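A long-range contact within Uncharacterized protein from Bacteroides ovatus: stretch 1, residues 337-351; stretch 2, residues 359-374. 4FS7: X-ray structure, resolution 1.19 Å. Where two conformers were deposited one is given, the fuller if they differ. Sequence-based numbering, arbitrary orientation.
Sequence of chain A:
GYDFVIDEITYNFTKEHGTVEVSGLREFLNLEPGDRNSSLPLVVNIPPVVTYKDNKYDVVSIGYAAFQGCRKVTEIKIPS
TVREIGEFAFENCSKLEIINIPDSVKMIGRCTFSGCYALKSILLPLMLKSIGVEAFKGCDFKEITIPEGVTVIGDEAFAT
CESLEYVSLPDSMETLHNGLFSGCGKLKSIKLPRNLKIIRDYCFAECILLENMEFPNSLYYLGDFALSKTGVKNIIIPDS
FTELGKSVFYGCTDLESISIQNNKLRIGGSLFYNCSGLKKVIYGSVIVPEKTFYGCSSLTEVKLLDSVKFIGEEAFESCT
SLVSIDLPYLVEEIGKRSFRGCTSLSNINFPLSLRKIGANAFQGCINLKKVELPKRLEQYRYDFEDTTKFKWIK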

# COMPACT_ATOMS: atom_id res chain seq x y z
N ARG A 337 -19.21 -21.72 -7.33
CA ARG A 337 -18.24 -22.06 -6.29
C ARG A 337 -18.34 -21.11 -5.10
O ARG A 337 -17.41 -21.03 -4.31
CB ARG A 337 -16.83 -22.08 -6.86
CG ARG A 337 -16.58 -23.28 -7.76
CD ARG A 337 -15.28 -23.19 -8.58
NE ARG A 337 -14.10 -23.03 -7.74
CZ ARG A 337 -12.86 -23.14 -8.22
NH1 ARG A 337 -12.65 -23.40 -9.50
NH2 ARG A 337 -11.82 -22.93 -7.43
N SER A 338 -19.50 -20.48 -4.86
CA SER A 338 -19.53 -19.49 -3.77
C SER A 338 -19.27 -20.02 -2.39
O SER A 338 -18.74 -19.28 -1.56
CB SER A 338 -20.85 -18.70 -3.80
OG SER A 338 -20.96 -17.80 -4.90
N PHE A 339 -19.64 -21.28 -2.13
CA PHE A 339 -19.36 -21.94 -0.85
C PHE A 339 -18.56 -23.22 -1.07
O PHE A 339 -18.57 -24.10 -0.23
CB PHE A 339 -20.68 -22.21 -0.08
CG PHE A 339 -21.41 -20.95 0.30
CD1 PHE A 339 -21.09 -20.30 1.49
CD2 PHE A 339 -22.34 -20.38 -0.51
CE1 PHE A 339 -21.74 -19.14 1.83
CE2 PHE A 339 -23.01 -19.18 -0.17
CZ PHE A 339 -22.70 -18.59 1.02
N ARG A 340 -17.79 -23.29 -2.15
CA ARG A 340 -17.03 -24.48 -2.41
C ARG A 340 -16.05 -24.70 -1.28
O ARG A 340 -15.34 -23.79 -0.83
CB ARG A 340 -16.28 -24.39 -3.74
CG ARG A 340 -15.32 -25.58 -3.96
CD ARG A 340 -14.72 -25.63 -5.34
NE ARG A 340 -13.89 -26.83 -5.49
CZ ARG A 340 -12.58 -26.88 -5.43
NH1 ARG A 340 -11.84 -25.80 -5.18
NH2 ARG A 340 -11.99 -28.05 -5.57
N GLY A 341 -15.93 -25.95 -0.84
CA GLY A 341 -14.95 -26.29 0.16
C GLY A 341 -15.24 -25.76 1.55
O GLY A 341 -14.36 -25.76 2.41
N CYS A 342 -16.48 -25.36 1.82
CA CYS A 342 -16.87 -24.96 3.18
C CYS A 342 -17.22 -26.23 3.94
O CYS A 342 -18.41 -26.60 4.10
CB CYS A 342 -18.04 -23.99 3.15
SG CYS A 342 -17.50 -22.32 2.53
N THR A 343 -16.18 -26.91 4.40
CA THR A 343 -16.25 -28.24 5.01
C THR A 343 -17.12 -28.33 6.24
O THR A 343 -17.64 -29.41 6.55
CB THR A 343 -14.86 -28.65 5.45
OG1 THR A 343 -13.93 -28.37 4.41
CG2 THR A 343 -14.81 -30.14 5.84
N SER A 344 -17.26 -27.23 6.96
CA SER A 344 -18.05 -27.21 8.19
C SER A 344 -19.48 -26.73 8.01
O SER A 344 -20.25 -26.77 8.95
CB SER A 344 -17.36 -26.32 9.27
OG SER A 344 -16.06 -26.78 9.60
N LEU A 345 -19.86 -26.29 6.82
CA LEU A 345 -21.14 -25.62 6.60
C LEU A 345 -22.26 -26.64 6.79
O LEU A 345 -22.32 -27.62 6.08
CB LEU A 345 -21.20 -24.99 5.22
CG LEU A 345 -22.45 -24.20 4.89
CD1 LEU A 345 -22.62 -23.02 5.84
CD2 LEU A 345 -22.42 -23.79 3.44
N SER A 346 -23.18 -26.33 7.70
CA SER A 346 -24.28 -27.22 8.06
C SER A 346 -25.63 -26.55 7.93
O SER A 346 -26.62 -27.22 7.64
CB SER A 346 -24.10 -27.70 9.50
OG SER A 346 -25.20 -28.50 9.91
N ASN A 347 -25.71 -25.27 8.21
CA ASN A 347 -26.95 -24.52 8.29
C ASN A 347 -26.95 -23.36 7.33
O ASN A 347 -26.23 -22.39 7.55
CB ASN A 347 -27.16 -23.98 9.71
CG ASN A 347 -26.96 -25.03 10.73
OD1 ASN A 347 -27.68 -26.04 10.72
ND2 ASN A 347 -25.99 -24.83 11.64
N ILE A 348 -27.75 -23.46 6.28
CA ILE A 348 -27.93 -22.40 5.31
C ILE A 348 -29.35 -22.49 4.80
O ILE A 348 -29.84 -23.57 4.50
CB ILE A 348 -26.85 -22.44 4.20
CG1 ILE A 348 -27.03 -21.23 3.28
CG2 ILE A 348 -26.88 -23.79 3.43
CD1 ILE A 348 -25.84 -21.04 2.30
N ASN A 349 -29.98 -21.33 4.71
CA ASN A 349 -31.30 -21.19 4.14
C ASN A 349 -31.28 -20.66 2.72
O ASN A 349 -30.33 -19.97 2.33
CB ASN A 349 -32.14 -20.22 4.99
CG ASN A 349 -31.54 -18.84 5.03
OD1 ASN A 349 -30.38 -18.66 5.38
ND2 ASN A 349 -32.30 -17.85 4.64
N PHE A 350 -32.34 -20.95 1.98
CA PHE A 350 -32.48 -20.56 0.60
C PHE A 350 -33.75 -19.75 0.44
O PHE A 350 -34.85 -20.31 0.25
CB PHE A 350 -32.46 -21.80 -0.26
CG PHE A 350 -31.13 -22.47 -0.20
CD1 PHE A 350 -30.08 -22.01 -0.98
CD2 PHE A 350 -30.87 -23.48 0.68
CE1 PHE A 350 -28.84 -22.62 -0.87
CE2 PHE A 350 -29.60 -24.09 0.79
CZ PHE A 350 -28.58 -23.63 -0.01
N PRO A 351 -33.63 -18.43 0.49
CA PRO A 351 -34.84 -17.64 0.42
C PRO A 351 -35.56 -17.76 -0.92
O PRO A 351 -34.94 -18.03 -1.92
CB PRO A 351 -34.32 -16.22 0.65
CG PRO A 351 -33.10 -16.40 1.47
CD PRO A 351 -32.48 -17.66 0.97
N ALA A 359 -22.49 -22.95 -10.62
CA ALA A 359 -21.93 -24.28 -10.74
C ALA A 359 -21.09 -24.59 -9.51
O ALA A 359 -20.22 -23.81 -9.10
CB ALA A 359 -21.12 -24.44 -12.01
N ASN A 360 -21.32 -25.76 -8.93
CA ASN A 360 -20.51 -26.23 -7.84
C ASN A 360 -20.46 -25.27 -6.65
O ASN A 360 -19.51 -25.29 -5.87
CB ASN A 360 -19.11 -26.62 -8.35
CG ASN A 360 -19.16 -27.87 -9.15
OD1 ASN A 360 -19.83 -28.84 -8.75
ND2 ASN A 360 -18.41 -27.91 -10.23
N ALA A 361 -21.57 -24.54 -6.44
CA ALA A 361 -21.63 -23.61 -5.33
C ALA A 361 -21.37 -24.27 -3.97
O ALA A 361 -20.86 -23.64 -3.07
CB ALA A 361 -22.94 -22.86 -5.33
N PHE A 362 -21.82 -25.54 -3.84
CA PHE A 362 -21.68 -26.26 -2.59
C PHE A 362 -20.85 -27.52 -2.73
O PHE A 362 -20.93 -28.41 -1.91
CB PHE A 362 -23.10 -26.54 -2.00
CG PHE A 362 -23.82 -25.30 -1.66
CD1 PHE A 362 -23.54 -24.62 -0.49
CD2 PHE A 362 -24.72 -24.73 -2.56
CE1 PHE A 362 -24.16 -23.43 -0.22
CE2 PHE A 362 -25.34 -23.52 -2.26
CZ PHE A 362 -25.06 -22.88 -1.09
N GLN A 363 -20.01 -27.56 -3.76
CA GLN A 363 -19.08 -28.66 -3.90
C GLN A 363 -18.15 -28.69 -2.69
O GLN A 363 -17.70 -27.64 -2.22
CB GLN A 363 -18.29 -28.48 -5.18
CG GLN A 363 -17.27 -29.56 -5.43
CD GLN A 363 -16.59 -29.34 -6.74
OE1 GLN A 363 -16.03 -28.29 -6.99
NE2 GLN A 363 -16.68 -30.33 -7.61
N GLY A 364 -17.90 -29.88 -2.15
CA GLY A 364 -17.07 -30.04 -0.99
C GLY A 364 -17.74 -29.72 0.34
O GLY A 364 -17.06 -29.83 1.36
N CYS A 365 -19.01 -29.35 0.32
CA CYS A 365 -19.76 -29.06 1.56
C CYS A 365 -20.29 -30.36 2.13
O CYS A 365 -21.48 -30.65 2.07
CB CYS A 365 -20.84 -28.03 1.34
SG CYS A 365 -20.16 -26.38 0.93
N ILE A 366 -19.34 -31.13 2.67
CA ILE A 366 -19.60 -32.49 3.10
C ILE A 366 -20.49 -32.58 4.34
O ILE A 366 -21.08 -33.63 4.58
CB ILE A 366 -18.27 -33.26 3.28
CG1 ILE A 366 -17.32 -32.61 4.32
CG2 ILE A 366 -17.59 -33.41 1.89
CD1 ILE A 366 -15.98 -33.42 4.59
N ASN A 367 -20.57 -31.52 5.12
CA ASN A 367 -21.39 -31.49 6.33
C ASN A 367 -22.71 -30.82 6.13
O ASN A 367 -23.49 -30.65 7.07
CB ASN A 367 -20.60 -30.86 7.48
CG ASN A 367 -19.61 -31.86 8.03
OD1 ASN A 367 -20.03 -32.98 8.44
ND2 ASN A 367 -18.35 -31.52 8.08
N LEU A 368 -23.03 -30.50 4.88
CA LEU A 368 -24.28 -29.92 4.54
C LEU A 368 -25.23 -31.10 4.27
O LEU A 368 -25.24 -31.66 3.19
CB LEU A 368 -24.15 -28.93 3.39
CG LEU A 368 -25.41 -28.16 3.00
CD1 LEU A 368 -26.07 -27.45 4.21
CD2 LEU A 368 -25.05 -27.15 1.90
N LYS A 369 -25.97 -31.50 5.30
CA LYS A 369 -26.71 -32.77 5.27
C LYS A 369 -28.15 -32.61 4.84
O LYS A 369 -28.72 -33.54 4.25
CB LYS A 369 -26.67 -33.45 6.65
CG LYS A 369 -25.28 -33.84 7.10
CD LYS A 369 -25.22 -34.31 8.53
CE LYS A 369 -23.80 -34.67 8.93
NZ LYS A 369 -23.73 -35.03 10.37
N LYS A 370 -28.75 -31.45 5.15
CA LYS A 370 -30.17 -31.23 4.87
C LYS A 370 -30.39 -29.81 4.41
O LYS A 370 -29.93 -28.87 5.07
CB LYS A 370 -31.04 -31.51 6.11
CG LYS A 370 -30.93 -32.92 6.64
N VAL A 371 -31.02 -29.61 3.27
CA VAL A 371 -31.47 -28.28 2.95
C VAL A 371 -32.90 -28.36 2.47
O VAL A 371 -33.42 -29.45 2.22
CB VAL A 371 -30.57 -27.61 1.91
CG1 VAL A 371 -29.15 -27.45 2.46
CG2 VAL A 371 -30.61 -28.42 0.61
N GLU A 372 -33.53 -27.20 2.41
CA GLU A 372 -34.89 -27.01 1.92
C GLU A 372 -34.82 -26.05 0.74
O GLU A 372 -34.33 -24.94 0.89
CB GLU A 372 -35.77 -26.40 3.03
CG GLU A 372 -35.85 -27.25 4.31
CD GLU A 372 -36.89 -26.73 5.30
OE1 GLU A 372 -37.58 -25.75 4.95
OE2 GLU A 372 -37.02 -27.32 6.41
N LEU A 373 -35.28 -26.49 -0.44
CA LEU A 373 -35.34 -25.70 -1.68
C LEU A 373 -36.68 -25.83 -2.37
O LEU A 373 -37.28 -26.90 -2.34
CB LEU A 373 -34.28 -26.16 -2.70
CG LEU A 373 -32.83 -25.69 -2.62
CD1 LEU A 373 -32.03 -26.47 -3.66
CD2 LEU A 373 -32.72 -24.24 -2.82
N PRO A 374 -37.10 -24.80 -3.11
CA PRO A 374 -38.26 -24.98 -3.95
C PRO A 374 -37.95 -25.96 -5.07
O PRO A 374 -36.83 -26.00 -5.59
CB PRO A 374 -38.55 -23.59 -4.50
CG PRO A 374 -37.30 -22.88 -4.39
CD PRO A 374 -36.54 -23.45 -3.23
O HOH W 1 -28.96 -26.43 6.20
O HOH W 2 -27.10 -29.95 7.33
O HOH W 3 -23.61 -31.42 9.72
O HOH W 4 -32.12 -25.09 4.05
O HOH W 5 -34.06 -23.05 3.07
O HOH W 6 -36.00 -22.74 0.21

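The two stretches are near copies of one another laid side by side. Each runs through three successive beta turns, type I, type II and type I: Arg 337 to Leu 345 in the first, Asn 360 to Leu 368 in the second. Because the curves match, backbone groups meet at regular intervals. Arg 337 N donates to Ala 359 O (2.9 Å), Phe 339 N to Ala 361 O (2.8 Å), and Gly 341 N to Gln 363 O (2.8 Å, the straightest of the three at 165°). Gly 341 and Gly 364 both have positive phi, which favours glycine; at Gly 364 an ideal CB would also lie only 3.2 Å from Gly 341 N.

Farther on, the chains separate enough for water to replace direct bonds. Water 4 donates to Ile 348 O (2.8 Å) and accepts from Glu 372 N (3.0 Å); water 5 accepts from Phe 350 N (2.9 Å) and donates to Glu 372 O (2.9 Å).

Two side chains add polar links. Asn 367 points toward the first stretch, and its ND2 donates to Thr 343 O (2.7 Å), an amide well suited to a carbonyl in a turn. The extended Arg 340 brings NE to Gln 363 OE1 (3.0 Å), at the guanidinium edge.

The buried side is apolar. The rings of Phe 339 and Phe 362 are nearly parallel but slid apart, with CD2 of Phe 339 3.6 Å from CE1 of Phe 362. Leu 345 CD2 and Ile 348 CD1 approach the edge of the Phe 362 ring, both near CE1, at 4.1 and 3.9 Å. Phe 350, which the second stretch covers most, places CG 3.5 Å from Leu 373 CD2 and CE2 3.8 Å from Val 371 CG1; its broad ring spans both aliphatic neighbours. The compact Cys 365 fits closely, its SG 3.9 Å from Cys 342 CB.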